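Local coordinates for plantacyanin (Spinacia oleracea, PDB 1F56), which probably carries electrons, as a basic blue cupredoxin of the phytocyanin family that binds a single copper ion, at residues D23-V37 with A53-L65. Residues are numbered along the deposited sequence; the frame is centred on the assembly and turned at random.
Sequences DVLVFKYIKGQHNVV and ARTYSSGQDRIKL. With CU1 (copper (I) ion), chain F.
Tyr29 slides its ring beneath Gly59, in the turn at 57-59, and reaches Asp61, at the start of strand 60-64, with its hydroxyl. From CB, CG takes the crowded position between backbone N and carbonyl carbon (chi1 56°), which lays the ring flat under Gly59: Gly59 CA sits 3.4 Å from the centroid of the Tyr29 ring, 13° off the normal, a CH-pi contact. CG, CD1 and CD2 all lie beneath that CA, with CE1 and CE2 a little nearer to it; CE1 also approaches Asp61 OD2 and CE2 the Gly59 N, and CZ lies close to both. At the tip, Tyr29 OH donates a very short hydrogen bond, 2.5 Å, to Asp61 OD2, which lies at the ring edge with the carboxylate plane turned 48° from the ring. The other oxygen, Asp61 OD1, accepts from Ser58 N on its syn lone pair and from Ser58 OG above the carboxylate plane, so three bonds fix the group. A phenylalanine here would probably leave Asp61 OD2 without its hydroxyl mate. The turn joins two sheets of the cupredoxin beta barrel: strand 24-28 runs antiparallel to 60-64, with a classic bulge where Gln60 and Asp61 face Phe27, while Val36 and Tyr56 exchange backbone bonds in the other sheet. Between the sheets, Val36 CG1 lies over the Phe27 ring, and Ile63 CD1 comes 3.9 Å from Phe27 CE1. One residue before Asn35, His34 ND1 binds copper at 2.0 Å, in a site completed by Cys74, His79 and Met84.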
ATOM      1  N   ASP A  23     -13.595   1.834  -1.855  1.00 14.39           N
ATOM      2  CA  ASP A  23     -12.803   2.040  -3.064  1.00 18.87           C
ATOM      3  C   ASP A  23     -11.815   0.895  -3.240  1.00 18.10           C
ATOM      4  O   ASP A  23     -11.340   0.301  -2.263  1.00 15.72           O
ATOM      5  CB  ASP A  23     -11.994   3.344  -2.989  1.00 16.60           C
ATOM      6  CG  ASP A  23     -12.852   4.589  -3.135  1.00 23.59           C
ATOM      7  OD1 ASP A  23     -14.036   4.491  -3.535  1.00 18.28           O
ATOM      8  OD2 ASP A  23     -12.320   5.673  -2.851  1.00 14.92           O
ATOM      9  N   VAL A  24     -11.486   0.612  -4.491  1.00 15.95           N
ATOM     10  CA  VAL A  24     -10.531  -0.435  -4.831  1.00 15.24           C
ATOM     11  C   VAL A  24      -9.238   0.232  -5.321  1.00 18.05           C
ATOM     12  O   VAL A  24      -9.266   1.068  -6.223  1.00 16.88           O
ATOM     13  CB  VAL A  24     -11.079  -1.349  -5.969  1.00 18.09           C
ATOM     14  CG1 VAL A  24     -10.051  -2.433  -6.326  1.00 14.30           C
ATOM     15  CG2 VAL A  24     -12.418  -1.983  -5.546  1.00 13.83           C
ATOM     16  N   LEU A  25      -8.111  -0.103  -4.707  1.00 13.57           N
ATOM     17  CA  LEU A  25      -6.823   0.438  -5.160  1.00 12.59           C
ATOM     18  C   LEU A  25      -6.160  -0.658  -5.986  1.00 15.22           C
ATOM     19  O   LEU A  25      -6.177  -1.834  -5.601  1.00 15.52           O
ATOM     20  CB  LEU A  25      -5.904   0.772  -3.987  1.00 12.86           C
ATOM     21  CG  LEU A  25      -6.327   1.920  -3.056  1.00 30.85           C
ATOM     22  CD1 LEU A  25      -5.192   2.247  -2.087  1.00 24.58           C
ATOM     23  CD2 LEU A  25      -6.688   3.137  -3.888  1.00 21.69           C
ATOM     24  N   VAL A  26      -5.585  -0.292  -7.121  1.00 12.18           N
ATOM     25  CA  VAL A  26      -4.906  -1.283  -7.923  1.00 14.49           C
ATOM     26  C   VAL A  26      -3.429  -0.918  -7.943  1.00 18.75           C
ATOM     27  O   VAL A  26      -3.028   0.058  -8.588  1.00 19.44           O
ATOM     28  CB  VAL A  26      -5.446  -1.343  -9.373  1.00 12.90           C
ATOM     29  CG1 VAL A  26      -4.751  -2.506 -10.118  1.00 16.35           C
ATOM     30  CG2 VAL A  26      -6.984  -1.561  -9.380  1.00 13.27           C
ATOM     31  N   PHE A  27      -2.625  -1.689  -7.211  1.00 16.85           N
ATOM     32  CA  PHE A  27      -1.189  -1.451  -7.146  1.00 14.27           C
ATOM     33  C   PHE A  27      -0.532  -2.044  -8.394  1.00 17.55           C
ATOM     34  O   PHE A  27      -0.581  -3.266  -8.637  1.00 15.17           O
ATOM     35  CB  PHE A  27      -0.591  -2.075  -5.874  1.00 15.49           C
ATOM     36  CG  PHE A  27      -1.051  -1.412  -4.604  1.00 12.64           C
ATOM     37  CD1 PHE A  27      -2.297  -1.717  -4.055  1.00 11.89           C
ATOM     38  CD2 PHE A  27      -0.251  -0.466  -3.973  1.00 16.63           C
ATOM     39  CE1 PHE A  27      -2.742  -1.087  -2.894  1.00 19.97           C
ATOM     40  CE2 PHE A  27      -0.685   0.176  -2.803  1.00 10.93           C
ATOM     41  CZ  PHE A  27      -1.938  -0.140  -2.265  1.00 15.68           C
ATOM     42  N   LYS A  28       0.085  -1.167  -9.180  1.00 19.72           N
ATOM     43  CA  LYS A  28       0.718  -1.575 -10.425  1.00 21.02           C
ATOM     44  C   LYS A  28       2.223  -1.426 -10.373  1.00 20.47           C
ATOM     45  O   LYS A  28       2.739  -0.367  -9.982  1.00 18.82           O
ATOM     46  CB  LYS A  28       0.146  -0.765 -11.593  1.00 26.64           C
ATOM     47  CG  LYS A  28      -1.354  -0.961 -11.772  1.00 28.92           C
ATOM     48  CD  LYS A  28      -1.813  -0.576 -13.163  1.00 36.42           C
ATOM     49  CE  LYS A  28      -3.188  -1.151 -13.445  1.00 40.21           C
ATOM     50  NZ  LYS A  28      -3.651  -0.857 -14.827  1.00 46.91           N
ATOM     51  N   TYR A  29       2.909  -2.506 -10.759  1.00 15.96           N
ATOM     52  CA  TYR A  29       4.367  -2.566 -10.762  1.00 15.29           C
ATOM     53  C   TYR A  29       4.794  -3.872 -11.438  1.00 18.60           C
ATOM     54  O   TYR A  29       3.944  -4.686 -11.828  1.00 14.74           O
ATOM     55  CB  TYR A  29       4.899  -2.525  -9.322  1.00 15.31           C
ATOM     56  CG  TYR A  29       4.323  -3.624  -8.447  1.00 15.45           C
ATOM     57  CD1 TYR A  29       3.082  -3.475  -7.828  1.00 15.29           C
ATOM     58  CD2 TYR A  29       5.004  -4.834  -8.272  1.00 14.55           C
ATOM     59  CE1 TYR A  29       2.530  -4.510  -7.051  1.00  9.71           C
ATOM     60  CE2 TYR A  29       4.455  -5.878  -7.501  1.00 15.05           C
ATOM     61  CZ  TYR A  29       3.223  -5.705  -6.898  1.00 21.69           C
ATOM     62  OH  TYR A  29       2.678  -6.730  -6.156  1.00 15.78           O
ATOM     63  N   ILE A  30       6.098  -4.081 -11.586  1.00 14.24           N
ATOM     64  CA  ILE A  30       6.574  -5.298 -12.237  1.00 14.86           C
ATOM     65  C   ILE A  30       6.668  -6.415 -11.208  1.00 22.23           C
ATOM     66  O   ILE A  30       7.377  -6.303 -10.196  1.00 18.16           O
ATOM     67  CB  ILE A  30       7.978  -5.111 -12.890  1.00 27.60           C
ATOM     68  CG1 ILE A  30       7.898  -4.136 -14.064  1.00 21.06           C
ATOM     69  CG2 ILE A  30       8.484  -6.446 -13.424  1.00 21.79           C
ATOM     70  CD1 ILE A  30       9.260  -3.745 -14.636  1.00 33.35           C
ATOM     71  N   LYS A  31       5.935  -7.490 -11.469  1.00 22.69           N
ATOM     72  CA  LYS A  31       5.914  -8.648 -10.587  1.00 23.42           C
ATOM     73  C   LYS A  31       7.334  -9.106 -10.242  1.00 22.68           C
ATOM     74  O   LYS A  31       8.147  -9.324 -11.131  1.00 18.96           O
ATOM     75  CB  LYS A  31       5.153  -9.786 -11.277  1.00 18.48           C
ATOM     76  CG  LYS A  31       5.030 -11.053 -10.459  1.00 30.64           C
ATOM     77  CD  LYS A  31       4.353 -12.137 -11.283  1.00 36.29           C
ATOM     78  CE  LYS A  31       4.166 -13.406 -10.489  1.00 45.22           C
ATOM     79  NZ  LYS A  31       3.483 -14.427 -11.325  1.00 66.72           N
ATOM     80  N   GLY A  32       7.625  -9.243  -8.952  1.00 23.89           N
ATOM     81  CA  GLY A  32       8.938  -9.690  -8.537  1.00 21.14           C
ATOM     82  C   GLY A  32       9.848  -8.596  -8.035  1.00 23.13           C
ATOM     83  O   GLY A  32      10.777  -8.859  -7.272  1.00 24.39           O
ATOM     84  N   GLN A  33       9.586  -7.361  -8.441  1.00 24.25           N
ATOM     85  CA  GLN A  33      10.425  -6.237  -8.033  1.00 21.54           C
ATOM     86  C   GLN A  33       9.986  -5.557  -6.750  1.00 21.67           C
ATOM     87  O   GLN A  33      10.769  -4.825  -6.127  1.00 19.35           O
ATOM     88  CB  GLN A  33      10.495  -5.205  -9.160  1.00 24.36           C
ATOM     89  CG  GLN A  33      11.222  -5.728 -10.395  1.00 36.91           C
ATOM     90  CD  GLN A  33      11.615  -4.624 -11.362  1.00 39.52           C
ATOM     91  OE1 GLN A  33      12.349  -4.863 -12.322  1.00 38.86           O
ATOM     92  NE2 GLN A  33      11.125  -3.409 -11.114  1.00 39.17           N
ATOM     93  N   HIS A  34       8.732  -5.792  -6.368  1.00 14.88           N
ATOM     94  CA  HIS A  34       8.157  -5.220  -5.148  1.00 18.63           C
ATOM     95  C   HIS A  34       7.032  -6.137  -4.665  1.00 16.89           C
ATOM     96  O   HIS A  34       6.693  -7.136  -5.305  1.00 20.05           O
ATOM     97  CB  HIS A  34       7.509  -3.839  -5.424  1.00 10.90           C
ATOM     98  CG  HIS A  34       8.441  -2.816  -5.988  1.00  8.01           C
ATOM     99  ND1 HIS A  34       9.367  -2.147  -5.221  1.00 13.15           N
ATOM    100  CD2 HIS A  34       8.604  -2.363  -7.254  1.00 13.74           C
ATOM    101  CE1 HIS A  34      10.069  -1.332  -5.988  1.00 16.81           C
ATOM    102  NE2 HIS A  34       9.627  -1.445  -7.228  1.00 14.93           N
ATOM    103  N   ASN A  35       6.458  -5.770  -3.529  1.00 16.78           N
ATOM    104  CA  ASN A  35       5.302  -6.458  -2.992  1.00 14.67           C
ATOM    105  C   ASN A  35       4.486  -5.395  -2.259  1.00 14.36           C
ATOM    106  O   ASN A  35       4.946  -4.249  -2.089  1.00 10.61           O
ATOM    107  CB  ASN A  35       5.709  -7.619  -2.069  1.00 17.29           C
ATOM    108  CG  ASN A  35       6.336  -7.167  -0.777  1.00 23.62           C
ATOM    109  OD1 ASN A  35       6.491  -5.976  -0.518  1.00 34.52           O
ATOM    110  ND2 ASN A  35       6.701  -8.133   0.055  1.00 29.28           N
ATOM    111  N   VAL A  36       3.256  -5.749  -1.886  1.00 15.01           N
ATOM    112  CA  VAL A  36       2.380  -4.848  -1.155  1.00 14.42           C
ATOM    113  C   VAL A  36       1.926  -5.591   0.099  1.00 14.34           C
ATOM    114  O   VAL A  36       1.292  -6.630   0.010  1.00 15.53           O
ATOM    115  CB  VAL A  36       1.133  -4.472  -1.967  1.00 20.37           C
ATOM    116  CG1 VAL A  36       0.298  -3.463  -1.177  1.00 18.55           C
ATOM    117  CG2 VAL A  36       1.548  -3.917  -3.332  1.00 22.14           C
ATOM    118  N   VAL A  37       2.272  -5.062   1.262  1.00  8.82           N
ATOM    119  CA  VAL A  37       1.891  -5.692   2.514  1.00 14.24           C
ATOM    120  C   VAL A  37       0.955  -4.733   3.252  1.00 16.25           C
ATOM    121  O   VAL A  37       1.307  -3.565   3.438  1.00 12.45           O
ATOM    122  CB  VAL A  37       3.142  -5.975   3.391  1.00 14.54           C
ATOM    123  CG1 VAL A  37       2.745  -6.798   4.625  1.00 13.04           C
ATOM    124  CG2 VAL A  37       4.204  -6.727   2.565  1.00 13.05           C
ATOM    125  N   ALA A  53       0.405 -10.503   8.696  1.00 15.48           N
ATOM    126  CA  ALA A  53       0.051  -9.478   7.705  1.00 11.22           C
ATOM    127  C   ALA A  53      -0.124 -10.106   6.318  1.00 12.80           C
ATOM    128  O   ALA A  53       0.569 -11.079   5.971  1.00 11.34           O
ATOM    129  CB  ALA A  53       1.134  -8.415   7.655  1.00  8.41           C
ATOM    130  N   ARG A  54      -1.036  -9.549   5.519  1.00 10.63           N
ATOM    131  CA  ARG A  54      -1.284 -10.097   4.193  1.00 11.51           C
ATOM    132  C   ARG A  54      -0.402  -9.477   3.129  1.00 14.53           C
ATOM    133  O   ARG A  54      -0.262  -8.261   3.058  1.00 16.66           O
ATOM    134  CB  ARG A  54      -2.770  -9.950   3.827  1.00 15.17           C
ATOM    135  CG  ARG A  54      -3.680 -10.734   4.795  1.00 21.13           C
ATOM    136  CD  ARG A  54      -5.103 -10.926   4.295  1.00 31.02           C
ATOM    137  NE  ARG A  54      -5.939 -11.628   5.277  1.00 23.36           N
ATOM    138  CZ  ARG A  54      -5.786 -12.894   5.656  1.00 22.30           C
ATOM    139  NH1 ARG A  54      -4.821 -13.641   5.150  1.00 25.45           N
ATOM    140  NH2 ARG A  54      -6.610 -13.420   6.548  1.00 31.73           N
ATOM    141  N   THR A  55       0.193 -10.332   2.309  1.00 11.33           N
ATOM    142  CA  THR A  55       1.087  -9.912   1.224  1.00 14.19           C
ATOM    143  C   THR A  55       0.418 -10.104  -0.147  1.00 12.33           C
ATOM    144  O   THR A  55      -0.329 -11.063  -0.353  1.00 12.51           O
ATOM    145  CB  THR A  55       2.425 -10.726   1.281  1.00 11.98           C
ATOM    146  OG1 THR A  55       3.214 -10.245   2.375  1.00 17.97           O
ATOM    147  CG2 THR A  55       3.227 -10.580   0.003  1.00 24.22           C
ATOM    148  N   TYR A  56       0.667  -9.165  -1.059  1.00 10.11           N
ATOM    149  CA  TYR A  56       0.129  -9.211  -2.421  1.00 14.39           C
ATOM    150  C   TYR A  56       1.354  -9.040  -3.312  1.00 12.82           C
ATOM    151  O   TYR A  56       2.212  -8.194  -3.044  1.00 15.23           O
ATOM    152  CB  TYR A  56      -0.905  -8.099  -2.645  1.00 12.64           C
ATOM    153  CG  TYR A  56      -2.080  -8.160  -1.689  1.00 13.88           C
ATOM    154  CD1 TYR A  56      -2.018  -7.554  -0.422  1.00 17.53           C
ATOM    155  CD2 TYR A  56      -3.227  -8.870  -2.017  1.00 13.28           C
ATOM    156  CE1 TYR A  56      -3.071  -7.669   0.481  1.00 13.58           C
ATOM    157  CE2 TYR A  56      -4.282  -8.989  -1.116  1.00 22.08           C
ATOM    158  CZ  TYR A  56      -4.198  -8.394   0.125  1.00 13.49           C
ATOM    159  OH  TYR A  56      -5.224  -8.563   1.028  1.00 16.85           O
ATOM    160  N   SER A  57       1.450  -9.837  -4.369  1.00 16.24           N
ATOM    161  CA  SER A  57       2.658  -9.804  -5.187  1.00 20.22           C
ATOM    162  C   SER A  57       2.475  -9.949  -6.683  1.00 18.66           C
ATOM    163  O   SER A  57       3.438 -10.271  -7.381  1.00 19.70           O
ATOM    164  CB  SER A  57       3.591 -10.940  -4.725  1.00 19.55           C
ATOM    165  OG  SER A  57       3.688 -10.974  -3.307  1.00 35.71           O
ATOM    166  N   SER A  58       1.280  -9.696  -7.195  1.00 17.95           N
ATOM    167  CA  SER A  58       1.041  -9.894  -8.625  1.00 21.28           C
ATOM    168  C   SER A  58       1.424  -8.774  -9.587  1.00 22.93           C
ATOM    169  O   SER A  58       1.423  -8.987 -10.802  1.00 22.72           O
ATOM    170  CB  SER A  58      -0.427 -10.215  -8.857  1.00 15.15           C
ATOM    171  OG  SER A  58      -1.158  -9.017  -8.741  1.00 20.18           O
ATOM    172  N   GLY A  59       1.731  -7.584  -9.081  1.00 21.21           N
ATOM    173  CA  GLY A  59       2.066  -6.506  -9.996  1.00 19.55           C
ATOM    174  C   GLY A  59       0.821  -5.721 -10.399  1.00 19.28           C
ATOM    175  O   GLY A  59       0.916  -4.676 -11.027  1.00 18.90           O
ATOM    176  N   GLN A  60      -0.350  -6.245 -10.044  1.00 17.46           N
ATOM    177  CA  GLN A  60      -1.635  -5.592 -10.312  1.00 20.28           C
ATOM    178  C   GLN A  60      -2.614  -6.104  -9.260  1.00 20.14           C
ATOM    179  O   GLN A  60      -3.621  -6.742  -9.575  1.00 18.58           O
ATOM    180  CB  GLN A  60      -2.150  -5.918 -11.722  1.00 19.82           C
ATOM    181  CG  GLN A  60      -1.799  -7.304 -12.211  1.00 39.70           C
ATOM    182  CD  GLN A  60      -2.518  -7.657 -13.497  1.00 56.79           C
ATOM    183  OE1 GLN A  60      -2.569  -6.852 -14.434  1.00 49.32           O
ATOM    184  NE2 GLN A  60      -3.073  -8.864 -13.552  1.00 59.33           N
ATOM    185  N   ASP A  61      -2.289  -5.806  -8.005  1.00 15.64           N
ATOM    186  CA  ASP A  61      -3.059  -6.236  -6.853  1.00 12.45           C
ATOM    187  C   ASP A  61      -4.263  -5.336  -6.588  1.00 17.20           C
ATOM    188  O   ASP A  61      -4.120  -4.120  -6.469  1.00 13.48           O
ATOM    189  CB  ASP A  61      -2.138  -6.257  -5.622  1.00 21.46           C
ATOM    190  CG  ASP A  61      -0.859  -7.041  -5.869  1.00 14.25           C
ATOM    191  OD1 ASP A  61      -0.968  -8.227  -6.243  1.00 11.71           O
ATOM    192  OD2 ASP A  61       0.251  -6.486  -5.712  1.00 18.88           O
ATOM    193  N   ARG A  62      -5.444  -5.948  -6.505  1.00 13.86           N
ATOM    194  CA  ARG A  62      -6.682  -5.229  -6.242  1.00 21.71           C
ATOM    195  C   ARG A  62      -6.995  -5.348  -4.765  1.00 20.11           C
ATOM    196  O   ARG A  62      -7.260  -6.430  -4.265  1.00 20.42           O
ATOM    197  CB  ARG A  62      -7.844  -5.825  -7.038  1.00 24.85           C
ATOM    198  CG  ARG A  62      -7.805  -5.519  -8.514  1.00 33.81           C
ATOM    199  CD  ARG A  62      -9.010  -6.108  -9.219  1.00 43.50           C
ATOM    200  NE  ARG A  62      -9.403  -5.284 -10.357  1.00 62.24           N
ATOM    201  CZ  ARG A  62     -10.173  -4.203 -10.266  1.00 61.10           C
ATOM    202  NH1 ARG A  62     -10.641  -3.820  -9.086  1.00 64.74           N
ATOM    203  NH2 ARG A  62     -10.462  -3.497 -11.352  1.00 66.99           N
ATOM    204  N   ILE A  63      -6.973  -4.225  -4.069  1.00 21.66           N
ATOM    205  CA  ILE A  63      -7.248  -4.234  -2.649  1.00 16.65           C
ATOM    206  C   ILE A  63      -8.340  -3.215  -2.305  1.00 16.67           C
ATOM    207  O   ILE A  63      -8.250  -2.042  -2.668  1.00 13.88           O
ATOM    208  CB  ILE A  63      -5.970  -3.898  -1.870  1.00 19.24           C
ATOM    209  CG1 ILE A  63      -4.865  -4.889  -2.255  1.00 17.42           C
ATOM    210  CG2 ILE A  63      -6.245  -3.934  -0.369  1.00 16.25           C
ATOM    211  CD1 ILE A  63      -3.556  -4.659  -1.526  1.00 16.68           C
ATOM    212  N   LYS A  64      -9.375  -3.678  -1.611  1.00 15.65           N
ATOM    213  CA  LYS A  64     -10.465  -2.806  -1.199  1.00 14.57           C
ATOM    214  C   LYS A  64     -10.128  -2.108   0.119  1.00 11.66           C
ATOM    215  O   LYS A  64      -9.564  -2.713   1.022  1.00 15.95           O
ATOM    216  CB  LYS A  64     -11.751  -3.624  -1.083  1.00 26.43           C
ATOM    217  CG  LYS A  64     -12.100  -4.323  -2.406  1.00 29.94           C
ATOM    218  CD  LYS A  64     -13.419  -5.065  -2.348  1.00 47.57           C
ATOM    219  CE  LYS A  64     -13.726  -5.714  -3.690  1.00 60.05           C
ATOM    220  NZ  LYS A  64     -14.957  -6.556  -3.647  1.00 70.87           N
ATOM    221  N   LEU A  65     -10.448  -0.823   0.209  1.00 12.02           N
ATOM    222  CA  LEU A  65     -10.180  -0.032   1.410  1.00 12.48           C
ATOM    223  C   LEU A  65     -11.274  -0.197   2.460  1.00 16.52           C
ATOM    224  O   LEU A  65     -12.441  -0.295   2.114  1.00 17.21           O
ATOM    225  CB  LEU A  65     -10.090   1.441   1.040  1.00 18.05           C
ATOM    226  CG  LEU A  65      -8.975   1.833   0.069  1.00 10.25           C
ATOM    227  CD1 LEU A  65      -8.988   3.354  -0.147  1.00 14.83           C
ATOM    228  CD2 LEU A  65      -7.639   1.376   0.646  1.00 19.21           C
TER
HETATM  229 CU   CU1 F  92       9.511  -2.408  -3.207  1.00 21.91          CU
HETATM  230  O   HOH W   1       5.939  -9.411  -6.676  1.00 25.72           O